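Local coordinates for protein glycosyltransferase (Rickettsia africae, PDB 7MI0) that probably transfers a sugar from an activated donor to an acceptor, as a GT-B type glycosyltransferase built of two Rossmann-like domains, at residues V212-M217 / Y243-G248; E200-K205 / I283-I288. One frame throughout, in Å; residues are numbered along the deposited sequence.

Overall arrangement
Contact 1 lies within the six-stranded parallel sheet of the C-terminal Rossmann-like domain, whereas contact 2 sits farther out, where helix 196-205 leans on segment 283-288 over one face of that sheet. Along the chain contact 1 is nested inside the loop that contact 2 closes, and their centres are about 11 Å apart. The two meet directly: L285 packs onto L216, L245 and V247, and I288 onto L245, so these two residues lie between the strands and the outer helix. Their chemistry follows this layering. Backbone hydrogen bonds hold the buried strands together, while the partly buried segments of contact 2 touch through a few sulfur and aliphatic groups without any hydrogen bond between them.

Contact 1 (V212-M217 / Y243-G248); sequences VPIILM and YCLMVG
Five backbone hydrogen bonds join segments 212-217 and 243-248, whose strands run parallel with axes 18° apart. The first is given by Y243 N to the loop residue P213, which lacks an N-H but offers its carbonyl; the other four lie within the strand pair. The carbonyl of Y243 receives I215 N, L245 N gives to I215 O (2.6 Å) and M217 N to L245 O, both nearly along the C=O axis, and V247 N gives to M217 O (3.2 Å). I215 N and V247 N stand above the planes of their carbonyls.

Apolar packing fills both faces. On one, I214 lies beside Y243, its CD1 3.8 Å from Y243 CB and at the edge of the ring. L216 CG is anti to the backbone N (chi1 -173°), and its CD1 meets L245 CB at 3.7 Å and, crossing at about a right angle, V247 CG2 at 3.6 Å. On the other, beta-branched I215, suited to a strand, touches slim C244 (CG2 to SG, 4.0 Å), and unbranched, flexible M217 lies near M246.

Helix 227-235 connects the two strands in a beta-alpha-beta unit of the Rossmann-like fold. Main-chain polarity is thus spent between strands, leaving mostly apolar faces: one against L230, V231 and L234 of that helix, the other against helix 282-287 and, around Y243, loops where Y206 O accepts the phenol.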
loop_
_atom_site.group_PDB
_atom_site.type_symbol
_atom_site.label_atom_id
_atom_site.label_comp_id
_atom_site.label_asym_id
_atom_site.label_seq_id
_atom_site.Cartn_x
_atom_site.Cartn_y
_atom_site.Cartn_z
ATOM N N VAL A 212 -15.561 26.373 0.759
ATOM C CA VAL A 212 -14.100 26.436 0.689
ATOM C C VAL A 212 -13.561 25.104 0.212
ATOM O O VAL A 212 -14.175 24.044 0.412
ATOM C CB VAL A 212 -13.468 26.787 2.053
ATOM C CG1 VAL A 212 -13.764 28.233 2.431
ATOM C CG2 VAL A 212 -13.956 25.824 3.131
ATOM N N PRO A 213 -12.396 25.129 -0.435
ATOM C CA PRO A 213 -11.763 23.879 -0.880
ATOM C C PRO A 213 -11.254 23.051 0.292
ATOM O O PRO A 213 -10.724 23.580 1.270
ATOM C CB PRO A 213 -10.604 24.363 -1.760
ATOM C CG PRO A 213 -10.960 25.767 -2.139
ATOM C CD PRO A 213 -11.710 26.318 -0.969
ATOM N N ILE A 214 -11.405 21.735 0.176
ATOM C CA ILE A 214 -11.055 20.798 1.238
ATOM C C ILE A 214 -9.798 20.045 0.828
ATOM O O ILE A 214 -9.757 19.427 -0.242
ATOM C CB ILE A 214 -12.208 19.820 1.535
ATOM C CG1 ILE A 214 -13.508 20.576 1.840
ATOM C CG2 ILE A 214 -11.830 18.863 2.669
ATOM C CD1 ILE A 214 -13.396 21.560 2.965
ATOM N N ILE A 215 -8.778 20.090 1.680
ATOM C CA ILE A 215 -7.518 19.394 1.450
ATOM C C ILE A 215 -7.449 18.208 2.399
ATOM O O ILE A 215 -7.455 18.383 3.621
ATOM C CB ILE A 215 -6.314 20.324 1.652
ATOM C CG1 ILE A 215 -6.418 21.545 0.744
ATOM C CG2 ILE A 215 -5.025 19.562 1.416
ATOM C CD1 ILE A 215 -5.393 22.609 1.064
ATOM N N LEU A 216 -7.384 17.006 1.846
ATOM C CA LEU A 216 -7.289 15.796 2.647
ATOM C C LEU A 216 -5.869 15.257 2.572
ATOM O O LEU A 216 -5.361 14.986 1.479
ATOM C CB LEU A 216 -8.282 14.738 2.173
ATOM C CG LEU A 216 -8.363 13.494 3.058
ATOM C CD1 LEU A 216 -8.930 13.854 4.427
ATOM C CD2 LEU A 216 -9.199 12.421 2.381
ATOM N N MET A 217 -5.227 15.114 3.729
ATOM C CA MET A 217 -3.991 14.344 3.810
ATOM C C MET A 217 -4.258 13.073 4.600
ATOM O O MET A 217 -4.222 13.089 5.841
ATOM C CB MET A 217 -2.864 15.148 4.458
ATOM C CG MET A 217 -1.551 14.399 4.414
ATOM S SD MET A 217 -0.254 15.239 5.316
ATOM C CE MET A 217 1.088 14.072 5.105
ATOM N N TYR A 243 -9.693 24.419 3.948
ATOM C CA TYR A 243 -9.843 23.614 5.155
ATOM C C TYR A 243 -9.133 22.288 4.939
ATOM O O TYR A 243 -9.514 21.515 4.055
ATOM C CB TYR A 243 -11.317 23.396 5.498
ATOM C CG TYR A 243 -11.534 22.704 6.822
ATOM C CD1 TYR A 243 -11.120 23.295 8.010
ATOM C CD2 TYR A 243 -12.158 21.465 6.888
ATOM C CE1 TYR A 243 -11.316 22.668 9.228
ATOM C CE2 TYR A 243 -12.364 20.832 8.102
ATOM C CZ TYR A 243 -11.939 21.438 9.269
ATOM O OH TYR A 243 -12.139 20.812 10.480
ATOM N N CYS A 244 -8.108 22.022 5.743
ATOM C CA CYS A 244 -7.266 20.846 5.575
ATOM C C CYS A 244 -7.558 19.820 6.659
ATOM O O CYS A 244 -7.543 20.145 7.851
ATOM C CB CYS A 244 -5.788 21.219 5.608
ATOM S SG CYS A 244 -4.737 19.785 5.395
ATOM N N LEU A 245 -7.799 18.581 6.240
ATOM C CA LEU A 245 -8.063 17.466 7.140
ATOM C C LEU A 245 -6.889 16.496 7.124
ATOM O O LEU A 245 -6.505 15.994 6.060
ATOM C CB LEU A 245 -9.342 16.730 6.740
ATOM C CG LEU A 245 -10.670 17.448 6.958
ATOM C CD1 LEU A 245 -11.750 16.773 6.141
ATOM C CD2 LEU A 245 -11.033 17.438 8.431
ATOM N N MET A 246 -6.329 16.231 8.302
ATOM C CA MET A 246 -5.278 15.233 8.481
ATOM C C MET A 246 -5.885 14.036 9.200
ATOM O O MET A 246 -6.129 14.093 10.411
ATOM C CB MET A 246 -4.107 15.809 9.271
ATOM C CG MET A 246 -3.270 16.795 8.496
ATOM S SD MET A 246 -2.215 17.781 9.570
ATOM C CE MET A 246 -1.134 18.525 8.354
ATOM N N VAL A 247 -6.129 12.956 8.461
ATOM C CA VAL A 247 -6.771 11.767 9.009
ATOM C C VAL A 247 -5.807 10.592 8.905
ATOM O O VAL A 247 -5.226 10.344 7.841
ATOM C CB VAL A 247 -8.107 11.462 8.309
ATOM C CG1 VAL A 247 -9.108 12.570 8.595
ATOM C CG2 VAL A 247 -7.910 11.301 6.815
ATOM N N GLY A 248 -5.643 9.881 10.011
ATOM C CA GLY A 248 -4.707 8.779 10.107
ATOM C C GLY A 248 -4.430 8.462 11.555
ATOM O O GLY A 248 -4.805 9.204 12.464
#

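Contact 2 (E200-K205 / I283-I288); sequences EKCCEK and INLYGI
The backbones of segments 200-205 and 283-288 come nearest at C202 and N284, whose CA atoms are 6.5 Å apart, with C203 and I288 next at 7.2 Å. C202 carries the contact. Its SG is anti to the backbone N (chi1 -174°) and points into the other segment, where it meets I288 CD1 at 3.7 Å and L285 CG at 3.9 Å. Behind the sulfur, C202 CB faces N284 CB at 4.1 Å, so N284 contributes its aliphatic root. A small, polarisable cysteine suits so close an approach of two backbones.

I288 is forked between the two cysteines. Its CG1 takes the crowded position between N and carbonyl carbon (chi1 66°), and an extended chi2 (174°) carries CD1 on to C202 SG, while CG2, anti to the carbonyl carbon, meets C203 SG at 4.0 Å. Branching at CB thus lets one residue serve both neighbours. L199, earlier in helix 196-205, also touches I288, and L285 continues inward to L245 and V247 of the sheet.

No hydrogen bond crosses between the segments. The chemistry therefore implies a small apolar contact, held by dispersion between sulfur and aliphatic groups, that lays the outer helix against a helix on one face of the C-terminal domain's sheet.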
loop_
_atom_site.group_PDB
_atom_site.type_symbol
_atom_site.label_atom_id
_atom_site.label_comp_id
_atom_site.label_asym_id
_atom_site.label_seq_id
_atom_site.Cartn_x
_atom_site.Cartn_y
_atom_site.Cartn_z
ATOM N N GLU A 200 -23.070 14.804 3.538
ATOM C CA GLU A 200 -23.415 15.795 4.553
ATOM C C GLU A 200 -23.094 15.286 5.954
ATOM O O GLU A 200 -22.620 16.050 6.803
ATOM C CB GLU A 200 -24.893 16.174 4.438
ATOM N N LYS A 201 -23.334 13.995 6.212
ATOM C CA LYS A 201 -23.001 13.433 7.519
ATOM C C LYS A 201 -21.502 13.488 7.783
ATOM O O LYS A 201 -21.080 13.670 8.931
ATOM C CB LYS A 201 -23.512 11.995 7.624
ATOM N N CYS A 202 -20.686 13.351 6.735
ATOM C CA CYS A 202 -19.239 13.429 6.910
ATOM C C CYS A 202 -18.779 14.867 7.125
ATOM O O CYS A 202 -17.904 15.122 7.960
ATOM C CB CYS A 202 -18.533 12.809 5.706
ATOM S SG CYS A 202 -16.742 12.701 5.887
ATOM N N CYS A 203 -19.343 15.819 6.376
ATOM C CA CYS A 203 -19.049 17.227 6.631
ATOM C C CYS A 203 -19.431 17.614 8.054
ATOM O O CYS A 203 -18.746 18.421 8.695
ATOM C CB CYS A 203 -19.783 18.119 5.624
ATOM S SG CYS A 203 -19.054 18.269 3.958
ATOM N N GLU A 204 -20.522 17.040 8.567
ATOM C CA GLU A 204 -20.968 17.334 9.923
ATOM C C GLU A 204 -20.081 16.672 10.969
ATOM O O GLU A 204 -19.904 17.223 12.062
ATOM C CB GLU A 204 -22.421 16.888 10.107
ATOM N N LYS A 205 -19.520 15.501 10.661
ATOM C CA LYS A 205 -18.666 14.830 11.635
ATOM C C LYS A 205 -17.294 15.482 11.725
ATOM O O LYS A 205 -16.658 15.432 12.783
ATOM C CB LYS A 205 -18.518 13.349 11.283
ATOM N N ILE A 283 -13.981 6.619 2.179
ATOM C CA ILE A 283 -14.538 6.966 0.875
ATOM C C ILE A 283 -15.293 8.292 0.946
ATOM O O ILE A 283 -15.116 9.170 0.095
ATOM C CB ILE A 283 -15.421 5.819 0.346
ATOM C CG1 ILE A 283 -16.099 6.227 -0.962
ATOM C CG2 ILE A 283 -16.445 5.381 1.386
ATOM C CD1 ILE A 283 -17.053 5.195 -1.511
ATOM N N ASN A 284 -16.131 8.468 1.971
ATOM C CA ASN A 284 -16.841 9.734 2.127
ATOM C C ASN A 284 -15.892 10.887 2.414
ATOM O O ASN A 284 -16.218 12.038 2.109
ATOM C CB ASN A 284 -17.885 9.628 3.238
ATOM C CG ASN A 284 -18.988 8.642 2.906
ATOM O OD1 ASN A 284 -19.140 7.615 3.568
ATOM N ND2 ASN A 284 -19.761 8.949 1.872
ATOM N N LEU A 285 -14.724 10.606 2.986
ATOM C CA LEU A 285 -13.754 11.663 3.227
ATOM C C LEU A 285 -13.067 12.090 1.939
ATOM O O LEU A 285 -12.752 13.272 1.763
ATOM C CB LEU A 285 -12.730 11.205 4.264
ATOM C CG LEU A 285 -12.966 11.850 5.627
ATOM C CD1 LEU A 285 -12.219 11.122 6.722
ATOM C CD2 LEU A 285 -12.550 13.304 5.573
ATOM N N TYR A 286 -12.820 11.147 1.030
ATOM C CA TYR A 286 -12.342 11.525 -0.295
ATOM C C TYR A 286 -13.397 12.342 -1.031
ATOM O O TYR A 286 -13.094 13.389 -1.617
ATOM C CB TYR A 286 -11.974 10.283 -1.106
ATOM C CG TYR A 286 -10.622 9.672 -0.790
ATOM C CD1 TYR A 286 -9.445 10.283 -1.205
ATOM C CD2 TYR A 286 -10.524 8.463 -0.108
ATOM C CE1 TYR A 286 -8.211 9.718 -0.935
ATOM C CE2 TYR A 286 -9.295 7.893 0.165
ATOM C CZ TYR A 286 -8.144 8.524 -0.250
ATOM O OH TYR A 286 -6.923 7.957 0.020
ATOM N N GLY A 287 -14.651 11.885 -0.989
ATOM C CA GLY A 287 -15.705 12.545 -1.737
ATOM C C GLY A 287 -15.904 13.998 -1.360
ATOM O O GLY A 287 -16.263 14.817 -2.212
ATOM N N ILE A 288 -15.680 14.343 -0.085
ATOM C CA ILE A 288 -15.844 15.730 0.347
ATOM C C ILE A 288 -14.620 16.576 0.058
ATOM O O ILE A 288 -14.677 17.803 0.208
ATOM C CB ILE A 288 -16.157 15.859 1.851
ATOM C CG1 ILE A 288 -14.966 15.397 2.697
ATOM C CG2 ILE A 288 -17.420 15.089 2.203
ATOM C CD1 ILE A 288 -15.153 15.619 4.184
#